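Local coordinates for protein 4-hydroxy-tetrahydrodipicolinate synthase (PDB 2YXG) that probably catalyses the condensation of pyruvate with aspartate semialdehyde through a Schiff base, a step of lysine biosynthesis, as a TIM-barrel homotetramer, at residues E53-K56 and K57-K61. Residues are numbered along the deposited sequence; the frame is centred on the assembly and turned at random.
Sequences EEHK and KVIEK
His55 and Ile59, one turn apart on helix 52-66, extend side by side in the same direction and make the closest side-chain contact of this turn, a methyl against a ring edge. The methyl CD1 of Ile59 sits near the plane of the imidazole, 3.4 Å from His55 CE1 and equally near ND1. With chi1 at -162°, the ring swings away from its backbone N and lies beside the isoleucine chain. Val41 and helix 81-94, through Leu87 and Val94, line this buried side.

Backbone bonding is that of a regular alpha-helix, four successive i to i+4 bonds. Ile59 N to His55 O, 3.1 Å, is almost perfectly straight at the hydrogen (178°), and Glu60 N reaches Lys56 O at 3.0 Å. The CG2 methyl of Val58 packs 3.2 Å from Glu54 O, while Leu23 of helix 20-32 and Val18 of strand 17-18 pack on the valine.

Exposed Glu53 and Lys57 and partly exposed Glu60 carry charge on another side. Lys57 bends at chi2 and chi3, and its NZ forms a long salt bridge of 3.8 Å with Glu60 OE1. Glu54 instead pairs with Arg265 and accepts a bond from Ser51 N.

The turn thus exemplifies an amphipathic helix, here linking strands 37-40 and 71-75 in a beta-alpha-beta unit. Buried His55 ND1 has no modelled polar partner, which implies that packing, rather than a bond at that nitrogen, places the ring.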
loop_
_atom_site.group_PDB
_atom_site.type_symbol
_atom_site.label_atom_id
_atom_site.label_comp_id
_atom_site.label_asym_id
_atom_site.label_seq_id
_atom_site.Cartn_x
_atom_site.Cartn_y
_atom_site.Cartn_z
ATOM N N GLU A 53 25.195 16.374 21.572
ATOM C CA GLU A 53 25.326 17.000 22.871
ATOM C C GLU A 53 23.961 17.387 23.478
ATOM O O GLU A 53 23.733 17.156 24.671
ATOM C CB GLU A 53 26.310 18.181 22.792
ATOM C CG GLU A 53 26.375 19.086 24.048
ATOM C CD GLU A 53 27.070 20.445 23.767
ATOM O OE1 GLU A 53 27.029 20.910 22.587
ATOM O OE2 GLU A 53 27.646 21.037 24.716
ATOM N N GLU A 54 23.045 17.924 22.657
ATOM C CA GLU A 54 21.683 18.199 23.126
ATOM C C GLU A 54 20.940 16.915 23.592
ATOM O O GLU A 54 20.329 16.886 24.654
ATOM C CB GLU A 54 20.887 18.957 22.064
ATOM C CG GLU A 54 21.343 20.375 21.833
ATOM C CD GLU A 54 20.635 21.015 20.642
ATOM O OE1 GLU A 54 20.428 20.309 19.618
ATOM O OE2 GLU A 54 20.292 22.215 20.732
ATOM N N HIS A 55 21.027 15.863 22.781
ATOM C CA HIS A 55 20.490 14.568 23.106
ATOM C C HIS A 55 20.992 14.159 24.503
ATOM O O HIS A 55 20.202 13.819 25.393
ATOM C CB HIS A 55 20.923 13.586 22.013
ATOM C CG HIS A 55 20.125 12.319 21.958
ATOM N ND1 HIS A 55 20.014 11.455 23.028
ATOM C CD2 HIS A 55 19.475 11.722 20.927
ATOM C CE1 HIS A 55 19.307 10.394 22.669
ATOM N NE2 HIS A 55 18.954 10.540 21.405
ATOM N N LYS A 56 22.300 14.250 24.728
ATOM C CA LYS A 56 22.847 13.771 25.989
ATOM C C LYS A 56 22.318 14.625 27.108
ATOM O O LYS A 56 21.854 14.088 28.111
ATOM C CB LYS A 56 24.387 13.719 25.984
ATOM C CG LYS A 56 24.969 12.871 24.840
ATOM C CD LYS A 56 26.255 12.121 25.169
ATOM C CE LYS A 56 27.458 12.603 24.411
ATOM N NZ LYS A 56 28.486 11.493 24.176
ATOM N N LYS A 57 22.355 15.944 26.931
ATOM C CA LYS A 57 21.991 16.855 27.988
ATOM C C LYS A 57 20.516 16.725 28.232
ATOM O O LYS A 57 20.089 16.865 29.361
ATOM C CB LYS A 57 22.288 18.312 27.619
ATOM C CG LYS A 57 23.733 18.768 27.614
ATOM C CD LYS A 57 24.296 18.797 29.036
ATOM C CE LYS A 57 24.335 20.216 29.654
ATOM N NZ LYS A 57 25.088 20.154 30.993
ATOM N N VAL A 58 19.710 16.515 27.175
ATOM C CA VAL A 58 18.252 16.341 27.436
ATOM C C VAL A 58 17.982 15.109 28.294
ATOM O O VAL A 58 17.253 15.220 29.248
ATOM C CB VAL A 58 17.339 16.320 26.183
ATOM C CG1 VAL A 58 15.904 15.945 26.610
ATOM C CG2 VAL A 58 17.343 17.676 25.481
ATOM N N ILE A 59 18.545 13.952 27.960
ATOM C CA ILE A 59 18.362 12.745 28.793
ATOM C C ILE A 59 18.800 12.987 30.256
ATOM O O ILE A 59 18.074 12.661 31.226
ATOM C CB ILE A 59 19.044 11.489 28.168
ATOM C CG1 ILE A 59 18.294 11.036 26.907
ATOM C CG2 ILE A 59 19.049 10.303 29.172
ATOM C CD1 ILE A 59 19.085 10.096 26.002
ATOM N N GLU A 60 19.978 13.597 30.403
ATOM C CA GLU A 60 20.557 13.998 31.688
ATOM C C GLU A 60 19.563 14.851 32.462
ATOM O O GLU A 60 19.293 14.587 33.639
ATOM C CB GLU A 60 21.836 14.805 31.421
ATOM C CG GLU A 60 22.944 14.615 32.478
ATOM C CD GLU A 60 23.793 15.875 32.724
ATOM O OE1 GLU A 60 23.392 17.005 32.308
ATOM O OE2 GLU A 60 24.867 15.739 33.348
ATOM N N LYS A 61 18.990 15.872 31.806
ATOM C CA LYS A 61 18.045 16.737 32.518
ATOM C C LYS A 61 16.818 15.920 32.985
ATOM O O LYS A 61 16.337 16.044 34.141
ATOM C CB LYS A 61 17.666 17.942 31.677
ATOM C CG LYS A 61 16.636 18.884 32.347
ATOM C CD LYS A 61 17.355 19.881 33.316
ATOM C CE LYS A 61 16.357 20.574 34.270
ATOM N NZ LYS A 61 17.021 21.637 35.083
#